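Local coordinates for protein modulator of the activity of Ets CG15085-PA (Drosophila melanogaster, PDB 1SV0) that uses its SAM domain to bind the SAM domain of the transcription factor Yan, probably relieving repression by breaking up Yan polymers, at residues 25-28 and 33-36; 42-45 and 51-54. One frame throughout, in Å; residues are numbered along the deposited sequence.

Contact 1 of 2, residues 25-28 and 33-36; sequences NMAV and EVTA
V34 rests against the last turns of helix 16-30, and one of its methyls does nearly all the touching. CG2 of V34 lies 3.8 Å from CG2 of V28 and 4.4 Å from CB of A27, bridging two consecutive residues of the helix. The two valines slant past each other, methyl to methyl. In V34 the other branch, CG1, sits anti to the backbone N (chi1 179°), which places CG2 beside that N and next to the helix; V28 has nearly the same torsion (chi1 173°), and its CG2, also beside the backbone N, is the branch that meets V34. A27 is the inner member of the trio. Its CB is directed at the loop and is buried, and besides V34 it has the carbonyl oxygen of E33 at 4.2 Å from CB. E33 takes part through its backbone O; its CB points away from the helix. The chains come closest at A27 and V34, with their CA atoms 5.9 Å apart, because the chain leaves helix 16-30 and doubles back after a few residues. M26, next in sequence to A27, packs instead on L68 and D71 of helix 65-80. Between these two segments the loop meets the first long helix of the SAM fold through a small apolar patch: van der Waals contact without a directional bond, largely at the surface, which fits methyls together but dictates no exact angle between them.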
ATOM      1  N   ASN C  25      -1.078   4.528 -18.108  1.00 25.10           N
ATOM      2  CA  ASN C  25       0.034   4.805 -19.026  1.00 27.65           C
ATOM      3  C   ASN C  25       0.863   3.551 -19.286  1.00 26.93           C
ATOM      4  O   ASN C  25       1.293   3.302 -20.414  1.00 26.23           O
ATOM      5  CB  ASN C  25       0.964   5.893 -18.463  1.00 27.65           C
ATOM      6  CG  ASN C  25       0.368   7.278 -18.571  1.00 30.52           C
ATOM      7  OD1 ASN C  25      -0.475   7.533 -19.429  1.00 30.23           O
ATOM      8  ND2 ASN C  25       0.814   8.186 -17.713  1.00 32.95           N
ATOM      9  N   MET C  26       1.106   2.770 -18.233  1.00 27.07           N
ATOM     10  CA  MET C  26       1.880   1.537 -18.375  1.00 26.03           C
ATOM     11  C   MET C  26       1.140   0.540 -19.259  1.00 26.19           C
ATOM     12  O   MET C  26       1.754  -0.150 -20.077  1.00 25.97           O
ATOM     13  CB  MET C  26       2.147   0.901 -17.003  1.00 25.66           C
ATOM     14  CG  MET C  26       3.225   1.608 -16.184  1.00 29.33           C
ATOM     15  SD  MET C  26       4.847   1.614 -17.005  1.00 33.11           S
ATOM     16  CE  MET C  26       5.206  -0.163 -17.090  1.00 33.75           C
ATOM     17  N   ALA C  27      -0.179   0.457 -19.098  1.00 25.41           N
ATOM     18  CA  ALA C  27      -0.969  -0.462 -19.920  1.00 26.13           C
ATOM     19  C   ALA C  27      -0.853  -0.066 -21.397  1.00 26.12           C
ATOM     20  O   ALA C  27      -0.652  -0.916 -22.269  1.00 25.73           O
ATOM     21  CB  ALA C  27      -2.436  -0.439 -19.482  1.00 26.82           C
ATOM     22  N   VAL C  28      -0.977   1.230 -21.670  1.00 25.10           N
ATOM     23  CA  VAL C  28      -0.884   1.734 -23.042  1.00 26.69           C
ATOM     24  C   VAL C  28       0.524   1.485 -23.616  1.00 27.23           C
ATOM     25  O   VAL C  28       0.677   1.020 -24.746  1.00 24.81           O
ATOM     26  CB  VAL C  28      -1.195   3.247 -23.094  1.00 26.66           C
ATOM     27  CG1 VAL C  28      -0.927   3.796 -24.489  1.00 30.15           C
ATOM     28  CG2 VAL C  28      -2.662   3.493 -22.702  1.00 27.93           C
ATOM     29  N   GLU C  33      -4.471  -4.413 -22.465  1.00 33.08           N
ATOM     30  CA  GLU C  33      -5.833  -3.905 -22.508  1.00 34.97           C
ATOM     31  C   GLU C  33      -5.998  -2.868 -21.391  1.00 33.45           C
ATOM     32  O   GLU C  33      -5.612  -3.112 -20.245  1.00 32.04           O
ATOM     33  CB  GLU C  33      -6.809  -5.069 -22.285  1.00 38.92           C
ATOM     34  CG  GLU C  33      -8.160  -4.935 -22.977  1.00 45.62           C
ATOM     35  CD  GLU C  33      -9.058  -6.148 -22.721  1.00 49.93           C
ATOM     36  OE1 GLU C  33     -10.082  -6.304 -23.425  1.00 50.69           O
ATOM     37  OE2 GLU C  33      -8.737  -6.941 -21.809  1.00 50.40           O
ATOM     38  N   VAL C  34      -6.544  -1.704 -21.728  1.00 31.71           N
ATOM     39  CA  VAL C  34      -6.779  -0.656 -20.726  1.00 31.88           C
ATOM     40  C   VAL C  34      -8.135  -0.984 -20.100  1.00 32.13           C
ATOM     41  O   VAL C  34      -9.180  -0.824 -20.748  1.00 30.53           O
ATOM     42  CB  VAL C  34      -6.861   0.745 -21.368  1.00 33.13           C
ATOM     43  CG1 VAL C  34      -7.117   1.790 -20.296  1.00 34.45           C
ATOM     44  CG2 VAL C  34      -5.561   1.055 -22.119  1.00 36.55           C
ATOM     45  N   THR C  35      -8.114  -1.433 -18.848  1.00 29.71           N
ATOM     46  CA  THR C  35      -9.338  -1.824 -18.161  1.00 33.25           C
ATOM     47  C   THR C  35      -9.540  -1.125 -16.819  1.00 34.08           C
ATOM     48  O   THR C  35      -8.579  -0.736 -16.153  1.00 31.24           O
ATOM     49  CB  THR C  35      -9.340  -3.350 -17.922  1.00 36.12           C
ATOM     50  OG1 THR C  35     -10.624  -3.760 -17.449  1.00 43.36           O
ATOM     51  CG2 THR C  35      -8.301  -3.720 -16.891  1.00 34.81           C
ATOM     52  N   ALA C  36     -10.801  -0.985 -16.422  1.00 33.64           N
ATOM     53  CA  ALA C  36     -11.143  -0.344 -15.160  1.00 36.60           C
ATOM     54  C   ALA C  36     -10.710  -1.199 -13.966  1.00 37.64           C
ATOM     55  O   ALA C  36     -10.494  -0.686 -12.870  1.00 37.55           O
ATOM     56  CB  ALA C  36     -12.650  -0.084 -15.104  1.00 37.87           C
TER

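Contact 2 of 2, residues 42-45 and 51-54; sequences FPMN and LMSL
Two methionine sulfurs face each other here, SD of M44 lying 4.0 Å from SD of M52, and the same M52 carries its terminal methyl on to the edge of an aromatic ring. That methyl, CE, is 3.5 Å from CE2 of F42 and 3.8 Å from CD2, close to the plane of the ring, so it abuts the rim and is not laid over a face. Both methionine side chains start toward the opposite segment. M52 gets its shape from bends at chi2 (-146°) and chi3 (-50°), which turn SD to M44 and CE to F42; M44 runs straight at chi2 before bending at its sulfur. Long side chains are needed, as the nearest CA atoms, those of F42 and M52, stand 10.6 Å apart. P43 is the centre of an inverse gamma turn, with a weak bond of 2.9 Å from M44 N to F42 O, and the turn lies between F42 and M44, both of which reach M52. F42 O also accepts a hydrogen bond from NE1 of W20, on helix 16-30. N45 then caps helix 46-51 by bonding A48 N through OD1, while its ND2 binds the backbone O of E28 in the Yan subunit. All three contact residues are buried and touch R60 of helix 54-60, with L49 of helix 46-51 against F42 and M44, Y57 against M52, and L68 of helix 65-80 against F42.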
ATOM      1  N   PHE C  42      -5.102  -1.719  -7.354  1.00 27.19           N
ATOM      2  CA  PHE C  42      -4.160  -0.860  -6.643  1.00 29.35           C
ATOM      3  C   PHE C  42      -4.817   0.381  -6.043  1.00 28.17           C
ATOM      4  O   PHE C  42      -4.547   1.503  -6.474  1.00 28.23           O
ATOM      5  CB  PHE C  42      -3.032  -0.398  -7.580  1.00 28.91           C
ATOM      6  CG  PHE C  42      -2.247  -1.519  -8.200  1.00 29.58           C
ATOM      7  CD1 PHE C  42      -2.735  -2.199  -9.309  1.00 30.79           C
ATOM      8  CD2 PHE C  42      -1.000  -1.876  -7.693  1.00 31.60           C
ATOM      9  CE1 PHE C  42      -1.989  -3.213  -9.909  1.00 27.12           C
ATOM     10  CE2 PHE C  42      -0.246  -2.888  -8.283  1.00 30.28           C
ATOM     11  CZ  PHE C  42      -0.746  -3.559  -9.397  1.00 31.10           C
ATOM     12  N   PRO C  43      -5.699   0.199  -5.050  1.00 28.08           N
ATOM     13  CA  PRO C  43      -6.366   1.337  -4.419  1.00 28.69           C
ATOM     14  C   PRO C  43      -5.446   1.928  -3.336  1.00 29.61           C
ATOM     15  O   PRO C  43      -5.770   1.871  -2.149  1.00 28.88           O
ATOM     16  CB  PRO C  43      -7.621   0.698  -3.824  1.00 29.74           C
ATOM     17  CG  PRO C  43      -7.103  -0.631  -3.364  1.00 28.03           C
ATOM     18  CD  PRO C  43      -6.233  -1.079  -4.537  1.00 27.89           C
ATOM     19  N   MET C  44      -4.312   2.493  -3.749  1.00 26.85           N
ATOM     20  CA  MET C  44      -3.338   3.049  -2.808  1.00 27.62           C
ATOM     21  C   MET C  44      -2.453   4.100  -3.484  1.00 26.83           C
ATOM     22  O   MET C  44      -2.489   4.241  -4.707  1.00 25.78           O
ATOM     23  CB  MET C  44      -2.459   1.915  -2.282  1.00 28.86           C
ATOM     24  CG  MET C  44      -1.742   1.170  -3.410  1.00 33.76           C
ATOM     25  SD  MET C  44      -0.829  -0.312  -2.908  1.00 39.68           S
ATOM     26  CE  MET C  44      -2.163  -1.510  -2.876  1.00 35.43           C
ATOM     27  N   ASN C  45      -1.647   4.811  -2.694  1.00 26.17           N
ATOM     28  CA  ASN C  45      -0.762   5.848  -3.236  1.00 27.25           C
ATOM     29  C   ASN C  45       0.681   5.369  -3.419  1.00 27.38           C
ATOM     30  O   ASN C  45       0.983   4.190  -3.229  1.00 28.20           O
ATOM     31  CB  ASN C  45      -0.785   7.108  -2.348  1.00 25.30           C
ATOM     32  CG  ASN C  45      -0.189   6.876  -0.957  1.00 26.82           C
ATOM     33  OD1 ASN C  45       0.414   5.844  -0.684  1.00 26.57           O
ATOM     34  ND2 ASN C  45      -0.351   7.861  -0.079  1.00 28.05           N
ATOM     35  N   LEU C  51       6.334   0.024  -0.577  1.00 38.68           N
ATOM     36  CA  LEU C  51       6.345  -1.134   0.306  1.00 40.07           C
ATOM     37  C   LEU C  51       6.042  -2.440  -0.428  1.00 40.55           C
ATOM     38  O   LEU C  51       6.288  -3.515   0.107  1.00 41.99           O
ATOM     39  CB  LEU C  51       5.323  -0.930   1.440  1.00 39.00           C
ATOM     40  CG  LEU C  51       5.659   0.024   2.597  1.00 40.75           C
ATOM     41  CD1 LEU C  51       6.373   1.259   2.096  1.00 38.68           C
ATOM     42  CD2 LEU C  51       4.381   0.402   3.326  1.00 38.34           C
ATOM     43  N   MET C  52       5.525  -2.353  -1.654  1.00 41.42           N
ATOM     44  CA  MET C  52       5.179  -3.559  -2.407  1.00 42.32           C
ATOM     45  C   MET C  52       6.344  -4.321  -3.025  1.00 41.12           C
ATOM     46  O   MET C  52       7.169  -3.761  -3.750  1.00 40.74           O
ATOM     47  CB  MET C  52       4.166  -3.245  -3.513  1.00 44.00           C
ATOM     48  CG  MET C  52       2.801  -2.778  -3.027  1.00 47.65           C
ATOM     49  SD  MET C  52       1.470  -3.347  -4.124  1.00 52.25           S
ATOM     50  CE  MET C  52       2.087  -2.849  -5.700  1.00 51.47           C
ATOM     51  N   SER C  53       6.391  -5.616  -2.736  1.00 40.48           N
ATOM     52  CA  SER C  53       7.427  -6.489  -3.273  1.00 39.51           C
ATOM     53  C   SER C  53       6.948  -6.933  -4.651  1.00 38.12           C
ATOM     54  O   SER C  53       5.764  -6.802  -4.961  1.00 36.86           O
ATOM     55  CB  SER C  53       7.603  -7.707  -2.367  1.00 39.30           C
ATOM     56  OG  SER C  53       6.383  -8.424  -2.261  1.00 40.67           O
ATOM     57  N   LEU C  54       7.863  -7.433  -5.480  1.00 39.01           N
ATOM     58  CA  LEU C  54       7.505  -7.895  -6.820  1.00 40.43           C
ATOM     59  C   LEU C  54       6.346  -8.872  -6.718  1.00 40.74           C
ATOM     60  O   LEU C  54       5.413  -8.844  -7.520  1.00 39.99           O
ATOM     61  CB  LEU C  54       8.693  -8.593  -7.478  1.00 41.45           C
ATOM     62  CG  LEU C  54       8.410  -9.369  -8.767  1.00 41.61           C
ATOM     63  CD1 LEU C  54       7.893  -8.425  -9.852  1.00 40.56           C
ATOM     64  CD2 LEU C  54       9.693 -10.059  -9.223  1.00 42.45           C
TER

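Contacts 1 and 2 follow one another along the chain, with helix 37-40 between them, and lie inside the same SAM domain. Their centres are about 17 Å apart and their nearest atoms about 8 Å, so they do not touch directly. Helix 65-80 gives them common ground, packing through L68 on side chains of segments 25-28 and 42-45. They differ in setting. Contact 1 is partly exposed, and the Yan subunit does not touch its segments. Contact 2 is buried, yet its segments border the partner: P43 and M44 pack on G60 of the Yan chain, and L51 packs on V68 of that chain, so contact 2 borders the Mae-Yan interface and contributes M44 to it.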